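Local atomic coordinates of alanine racemase (Corynebacterium glutamicum, PDB entry 2DY3), a protein that belongs to the alanine racemase family, pairing an N-terminal TIM-barrel domain with a C-terminal domain rich in beta strands, and binds pyridoxal-5'-phosphate. Residues Val132-Gln135 with Glu136-Gly139; Glu85-Phe88 with Arg89-Ile92; Ala334-Phe337 with Ala338-Asp342. All coordinates share one frame; numbering follows the deposited sequence.

Contact 1: residues Val132-Gln135 with Glu136-Gly139; sequences VDEQ and EWEG
Asp133 and Glu136 form a capping box, the reciprocal motif at a helix start in which the side chain of each of two residues accepts the backbone N-H of the other. One half is sound: Asp133 N gives its hydrogen to Glu136 OE1 at 3.0 Å and 161°, meeting that oxygen on its anti side and a little out of the carboxylate plane. The other half, Glu136 N to Asp133 OD1, is weak at 3.4 Å, and Glu136 N bonds more closely to Asp133 O at 2.7 Å. To reach back, Glu136 sets CG anti to its own carbonyl carbon (chi1 -43°) and then runs extended. The two carboxylates are thereby stacked, their planes 26° apart, with Asp133 OD1 3.6 Å from Glu136 OE1. This proximity of like charges may be eased by the N-H groups both side chains address at the positive end of the helix dipole.

Trp137 carries the second theme. Its indole NE1 bonds to Val132 O at 2.9 Å, almost in the ring plane, but approaches that oxygen from above the carbonyl plane. One face of the indole lies against the backbone of the turn, where Glu134 CA makes a CH-pi contact 3.4 Å from the centroid of the five-membered ring. Val132 adds an aliphatic touch, CG1 against Glu136 CB at 3.4 Å. One water accepts from Gly139 N and donates to Gln135 O.

Asp133 also touches Lys246, in strand 236-247 of the second subunit. The cap opens helix 134-146, which links strands 117-122 and 150-156 in a beta-alpha-beta unit. Trp137 packs on Arg179, Ala180 and Leu183 of helix 169-186, and Glu134 OE1 forms a salt bridge with Arg179.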
loop_
_atom_site.group_PDB
_atom_site.type_symbol
_atom_site.label_atom_id
_atom_site.label_comp_id
_atom_site.label_asym_id
_atom_site.label_seq_id
_atom_site.Cartn_x
_atom_site.Cartn_y
_atom_site.Cartn_z
ATOM N N VAL B 132 8.889 26.445 11.049
ATOM C CA VAL B 132 9.323 27.834 11.032
ATOM C C VAL B 132 10.839 27.901 11.230
ATOM O O VAL B 132 11.370 27.328 12.184
ATOM C CB VAL B 132 8.623 28.629 12.165
ATOM C CG1 VAL B 132 8.928 30.110 12.034
ATOM C CG2 VAL B 132 7.117 28.386 12.115
ATOM N N ASP B 133 11.539 28.586 10.328
ATOM C CA ASP B 133 12.986 28.693 10.454
ATOM C C ASP B 133 13.402 29.955 11.194
ATOM O O ASP B 133 12.619 30.885 11.358
ATOM C CB ASP B 133 13.670 28.641 9.084
ATOM C CG ASP B 133 13.280 29.793 8.187
ATOM O OD1 ASP B 133 13.263 30.950 8.659
ATOM O OD2 ASP B 133 13.004 29.541 6.998
ATOM N N GLU B 134 14.655 29.960 11.637
ATOM C CA GLU B 134 15.250 31.055 12.400
ATOM C C GLU B 134 14.862 32.478 12.000
ATOM O O GLU B 134 14.521 33.295 12.859
ATOM C CB GLU B 134 16.773 30.907 12.371
ATOM C CG GLU B 134 17.530 31.886 13.250
ATOM C CD GLU B 134 18.989 31.494 13.407
ATOM O OE1 GLU B 134 19.258 30.488 14.092
ATOM O OE2 GLU B 134 19.865 32.181 12.837
ATOM N N GLN B 135 14.918 32.782 10.709
ATOM C CA GLN B 135 14.575 34.120 10.239
ATOM C C GLN B 135 13.107 34.480 10.476
ATOM O O GLN B 135 12.757 35.662 10.524
ATOM C CB GLN B 135 14.895 34.259 8.746
ATOM C CG GLN B 135 16.369 34.091 8.396
ATOM C CD GLN B 135 17.271 35.068 9.134
ATOM O OE1 GLN B 135 17.447 34.978 10.353
ATOM N NE2 GLN B 135 17.846 36.015 8.397
ATOM N N GLU B 136 12.259 33.467 10.636
ATOM C CA GLU B 136 10.831 33.691 10.846
ATOM C C GLU B 136 10.404 33.633 12.319
ATOM O O GLU B 136 9.319 34.100 12.669
ATOM C CB GLU B 136 10.018 32.652 10.058
ATOM C CG GLU B 136 10.523 32.386 8.645
ATOM C CD GLU B 136 9.800 31.236 7.955
ATOM O OE1 GLU B 136 9.728 30.130 8.529
ATOM O OE2 GLU B 136 9.309 31.436 6.826
ATOM N N TRP B 137 11.251 33.068 13.177
ATOM C CA TRP B 137 10.920 32.934 14.598
ATOM C C TRP B 137 10.400 34.215 15.240
ATOM O O TRP B 137 9.350 34.216 15.876
ATOM C CB TRP B 137 12.132 32.437 15.394
ATOM C CG TRP B 137 12.622 31.093 14.980
ATOM C CD1 TRP B 137 11.941 30.161 14.253
ATOM C CD2 TRP B 137 13.886 30.503 15.312
ATOM N NE1 TRP B 137 12.704 29.024 14.112
ATOM C CE2 TRP B 137 13.902 29.210 14.753
ATOM C CE3 TRP B 137 15.006 30.945 16.028
ATOM C CZ2 TRP B 137 14.995 28.351 14.885
ATOM C CZ3 TRP B 137 16.091 30.090 16.159
ATOM C CH2 TRP B 137 16.076 28.808 15.590
ATOM N N GLU B 138 11.146 35.302 15.072
ATOM C CA GLU B 138 10.770 36.593 15.638
ATOM C C GLU B 138 9.325 36.972 15.344
ATOM O O GLU B 138 8.535 37.206 16.262
ATOM C CB GLU B 138 11.687 37.696 15.103
ATOM C CG GLU B 138 13.099 37.665 15.651
ATOM C CD GLU B 138 13.157 37.993 17.127
ATOM O OE1 GLU B 138 14.278 38.079 17.672
ATOM O OE2 GLU B 138 12.085 38.166 17.741
ATOM N N GLY B 139 8.998 37.048 14.058
ATOM C CA GLY B 139 7.657 37.418 13.649
ATOM C C GLY B 139 6.570 36.494 14.162
ATOM O O GLY B 139 5.557 36.959 14.691
HETATM O O HOH W 1 11.016 36.999 12.232
#

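Contact 2: residues Glu85-Phe88 with Arg89-Ile92; sequences EQDF and RAAI
Asp87 caps the short helix 88-92 by receiving Ala90 N on both its side chain and its backbone, a compact case of helix initiation. The hydrogen bonds come first. Ala90 N lies 3.1 Å from Asp87 OD2, which it meets from above the carboxylate plane, and 3.2 Å from Asp87 O. With CG anti to the backbone N (chi1 -174°), Asp87 swings its carboxylate forward alongside the first turn. Beside the capping bond, Ala90 CB makes a van der Waals contact with Asp87 OD1 at 3.4 Å. Phe88 O takes two donors: Ala91 N at 2.9 Å with a bent angle of 130°, and Ile92 N at 3.1 Å, straighter at 164° and in the carbonyl plane. Just before the helix, Asp87 is the centre of an inverse gamma turn.

The apolar contacts lie along another flank. Phe88 and Ile92 run side by side, pointing the same way, and Ile92 CD1 lies 3.9 Å from Phe88 CD1, at the edge of the ring. Both side chains pack on Leu98 of strand 97-100.

As for charge, the guanidinium of Arg89 turns away from the cap, and its NE makes a salt bridge with Asp93. Asp87 OD2 accepts Ala90 N at the helix start, where the negative charge of the carboxylate is probably stabilised by the positive end of the helix dipole.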
loop_
_atom_site.group_PDB
_atom_site.type_symbol
_atom_site.label_atom_id
_atom_site.label_comp_id
_atom_site.label_asym_id
_atom_site.label_seq_id
_atom_site.Cartn_x
_atom_site.Cartn_y
_atom_site.Cartn_z
ATOM N N GLU B 85 -5.584 25.801 3.717
ATOM C CA GLU B 85 -6.609 25.609 2.702
ATOM C C GLU B 85 -7.581 24.500 3.098
ATOM O O GLU B 85 -8.674 24.395 2.541
ATOM C CB GLU B 85 -5.958 25.281 1.353
ATOM C CG GLU B 85 -5.042 26.383 0.789
ATOM C CD GLU B 85 -3.727 26.545 1.559
ATOM O OE1 GLU B 85 -3.762 26.961 2.735
ATOM O OE2 GLU B 85 -2.651 26.260 0.985
ATOM N N GLN B 86 -7.183 23.668 4.056
ATOM C CA GLN B 86 -8.046 22.586 4.511
ATOM C C GLN B 86 -8.941 23.090 5.631
ATOM O O GLN B 86 -8.758 24.199 6.127
ATOM C CB GLN B 86 -7.222 21.417 5.046
ATOM C CG GLN B 86 -6.120 20.939 4.128
ATOM C CD GLN B 86 -5.484 19.673 4.645
ATOM O OE1 GLN B 86 -5.948 18.562 4.359
ATOM N NE2 GLN B 86 -4.431 19.828 5.433
ATOM N N ASP B 87 -9.896 22.265 6.039
ATOM C CA ASP B 87 -10.803 22.630 7.121
ATOM C C ASP B 87 -10.127 22.322 8.464
ATOM O O ASP B 87 -10.534 21.403 9.178
ATOM C CB ASP B 87 -12.107 21.834 7.001
ATOM C CG ASP B 87 -13.154 22.274 8.004
ATOM O OD1 ASP B 87 -14.264 21.708 7.992
ATOM O OD2 ASP B 87 -12.873 23.189 8.800
ATOM N N PHE B 88 -9.094 23.087 8.807
ATOM C CA PHE B 88 -8.388 22.862 10.060
ATOM C C PHE B 88 -9.262 23.260 11.244
ATOM O O PHE B 88 -9.077 22.763 12.352
ATOM C CB PHE B 88 -7.060 23.634 10.074
ATOM C CG PHE B 88 -7.216 25.124 9.982
ATOM C CD1 PHE B 88 -7.395 25.888 11.122
ATOM C CD2 PHE B 88 -7.169 25.763 8.754
ATOM C CE1 PHE B 88 -7.523 27.264 11.044
ATOM C CE2 PHE B 88 -7.299 27.143 8.668
ATOM C CZ PHE B 88 -7.475 27.890 9.818
ATOM N N ARG B 89 -10.221 24.149 10.996
ATOM C CA ARG B 89 -11.143 24.602 12.029
ATOM C C ARG B 89 -11.902 23.401 12.571
ATOM O O ARG B 89 -12.229 23.344 13.756
ATOM C CB ARG B 89 -12.137 25.630 11.458
ATOM C CG ARG B 89 -13.267 26.020 12.419
ATOM C CD ARG B 89 -12.723 26.531 13.747
ATOM N NE ARG B 89 -13.782 26.728 14.735
ATOM C CZ ARG B 89 -14.578 27.795 14.789
ATOM N NH1 ARG B 89 -14.439 28.782 13.913
ATOM N NH2 ARG B 89 -15.522 27.872 15.722
ATOM N N ALA B 90 -12.181 22.444 11.694
ATOM C CA ALA B 90 -12.890 21.229 12.080
ATOM C C ALA B 90 -12.076 20.467 13.121
ATOM O O ALA B 90 -12.637 19.817 14.002
ATOM C CB ALA B 90 -13.127 20.351 10.859
ATOM N N ALA B 91 -10.753 20.549 13.015
ATOM C CA ALA B 91 -9.876 19.863 13.955
ATOM C C ALA B 91 -9.889 20.609 15.285
ATOM O O ALA B 91 -10.015 19.999 16.354
ATOM C CB ALA B 91 -8.465 19.795 13.399
ATOM N N ILE B 92 -9.755 21.930 15.210
ATOM C CA ILE B 92 -9.781 22.761 16.405
ATOM C C ILE B 92 -11.045 22.452 17.207
ATOM O O ILE B 92 -10.991 22.307 18.429
ATOM C CB ILE B 92 -9.788 24.260 16.054
ATOM C CG1 ILE B 92 -8.496 24.638 15.328
ATOM C CG2 ILE B 92 -9.935 25.086 17.331
ATOM C CD1 ILE B 92 -8.453 26.084 14.854
#

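Contact 3: residues Ala334-Phe337 with Ala338-Asp342; sequences ATDF and AERLD
Asp336 and Arg340, one turn apart, form an i to i+4 salt bridge on helix 334-340, which ends in a Schellman motif. Followed outward, Asp336 first brings CB to 4.0 Å from Glu339 OE1. Its CG stands anti to the backbone N (chi1 177°), which carries the carboxylate along the helix toward Arg340 and puts Asp336 CG 3.8 Å from Arg340 NH1. There OD2 comes within 2.9 Å of Arg340 NH1, while OD1 lies 3.4 Å from Arg340 NH2. Both oxygens sit over one face of the guanidinium, and the carboxylate plane is turned 85° from it. No N-H points at OD2, so the attraction is one of charge alone. Arg340, bent at chi2, folds back over the turn to receive it.

Another side of the helix is apolar. Phe337 and Leu341 are likewise four residues apart: Leu341 CD1 lies over one face of the Phe337 ring, displaced toward its rim, in a CH-pi contact, and Leu341 CD2 approaches CE1 of the same ring at 3.4 Å. Phe337 also meets Phe287 edge-to-face and packs on Val348 of helix 345-350.

Regular i to i+4 backbone bonds continue as far as Leu341 N, which donates to Phe337 O. Leu341 is the first residue to leave helical geometry, and its O makes a weak hydrogen bond with His282 NE2 of the second subunit. At the C-prime position Asp342 turns to positive phi (55°), and its N donates to Glu339 O at 3.1 Å.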
loop_
_atom_site.group_PDB
_atom_site.type_symbol
_atom_site.label_atom_id
_atom_site.label_comp_id
_atom_site.label_asym_id
_atom_site.label_seq_id
_atom_site.Cartn_x
_atom_site.Cartn_y
_atom_site.Cartn_z
ATOM N N ALA B 334 11.019 -8.122 11.192
ATOM C CA ALA B 334 10.918 -6.993 10.279
ATOM C C ALA B 334 12.260 -6.364 9.924
ATOM O O ALA B 334 12.482 -5.963 8.782
ATOM C CB ALA B 334 9.984 -5.939 10.879
ATOM N N THR B 335 13.150 -6.270 10.905
ATOM C CA THR B 335 14.469 -5.685 10.692
ATOM C C THR B 335 15.304 -6.541 9.738
ATOM O O THR B 335 15.911 -6.026 8.802
ATOM C CB THR B 335 15.223 -5.506 12.041
ATOM O OG1 THR B 335 14.423 -4.716 12.928
ATOM C CG2 THR B 335 16.553 -4.798 11.833
ATOM N N ASP B 336 15.334 -7.847 9.973
ATOM C CA ASP B 336 16.084 -8.754 9.106
ATOM C C ASP B 336 15.551 -8.659 7.677
ATOM O O ASP B 336 16.319 -8.535 6.712
ATOM C CB ASP B 336 15.939 -10.194 9.591
ATOM C CG ASP B 336 16.631 -11.184 8.676
ATOM O OD1 ASP B 336 17.862 -11.343 8.793
ATOM O OD2 ASP B 336 15.951 -11.794 7.826
ATOM N N PHE B 337 14.228 -8.727 7.550
ATOM C CA PHE B 337 13.579 -8.649 6.249
ATOM C C PHE B 337 13.922 -7.312 5.599
ATOM O O PHE B 337 14.184 -7.243 4.399
ATOM C CB PHE B 337 12.058 -8.780 6.411
ATOM C CG PHE B 337 11.310 -8.846 5.111
ATOM C CD1 PHE B 337 10.390 -7.869 4.774
ATOM C CD2 PHE B 337 11.528 -9.883 4.223
ATOM C CE1 PHE B 337 9.703 -7.926 3.574
ATOM C CE2 PHE B 337 10.843 -9.945 3.022
ATOM C CZ PHE B 337 9.932 -8.966 2.699
ATOM N N ALA B 338 13.925 -6.255 6.409
ATOM C CA ALA B 338 14.244 -4.915 5.928
ATOM C C ALA B 338 15.635 -4.874 5.314
ATOM O O ALA B 338 15.808 -4.398 4.192
ATOM C CB ALA B 338 14.154 -3.909 7.071
ATOM N N GLU B 339 16.630 -5.367 6.049
ATOM C CA GLU B 339 17.995 -5.354 5.542
ATOM C C GLU B 339 18.171 -6.243 4.313
ATOM O O GLU B 339 18.993 -5.946 3.448
ATOM C CB GLU B 339 18.990 -5.725 6.652
ATOM C CG GLU B 339 18.527 -6.796 7.623
ATOM C CD GLU B 339 19.461 -6.941 8.820
ATOM O OE1 GLU B 339 19.240 -7.851 9.648
ATOM O OE2 GLU B 339 20.417 -6.141 8.936
ATOM N N ARG B 340 17.396 -7.323 4.227
ATOM C CA ARG B 340 17.471 -8.209 3.066
ATOM C C ARG B 340 16.977 -7.422 1.858
ATOM O O ARG B 340 17.443 -7.626 0.737
ATOM C CB ARG B 340 16.586 -9.448 3.262
ATOM C CG ARG B 340 17.104 -10.461 4.286
ATOM C CD ARG B 340 18.237 -11.311 3.727
ATOM N NE ARG B 340 18.971 -12.014 4.780
ATOM C CZ ARG B 340 18.437 -12.896 5.622
ATOM N NH1 ARG B 340 17.149 -13.202 5.548
ATOM N NH2 ARG B 340 19.193 -13.473 6.547
ATOM N N LEU B 341 16.034 -6.514 2.100
ATOM C CA LEU B 341 15.461 -5.690 1.039
ATOM C C LEU B 341 16.170 -4.351 0.879
ATOM O O LEU B 341 15.693 -3.472 0.163
ATOM C CB LEU B 341 13.967 -5.462 1.293
ATOM C CG LEU B 341 13.038 -6.531 0.705
ATOM C CD1 LEU B 341 13.544 -7.915 1.084
ATOM C CD2 LEU B 341 11.615 -6.317 1.199
ATOM N N ASP B 342 17.309 -4.200 1.545
ATOM C CA ASP B 342 18.089 -2.973 1.456
ATOM C C ASP B 342 17.245 -1.748 1.820
ATOM O O ASP B 342 17.268 -0.737 1.125
ATOM C CB ASP B 342 18.676 -2.844 0.037
ATOM C CG ASP B 342 19.492 -1.572 -0.164
ATOM O OD1 ASP B 342 20.286 -1.204 0.727
ATOM O OD2 ASP B 342 19.348 -0.945 -1.235
#

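In the fold
Along the chain the order is contact 2, contact 1, contact 3. Contacts 1 and 2 both fall in the N-terminal TIM-barrel domain; each lies at the start of a helix that follows a strand of the parallel sheet, 76-81 before contact 2 and 117-122 before contact 1. Their centres are 24 Å apart. Contact 3, in the C-terminal domain, is about 40 Å from contact 1 and 39 Å from contact 2, centre to centre, and lies across the chain's centre from the latter. Two helix starts in the barrel domain and one complete short helix of the C-terminal domain thus lie in separate parts of the fold, each with a residue touching the second subunit.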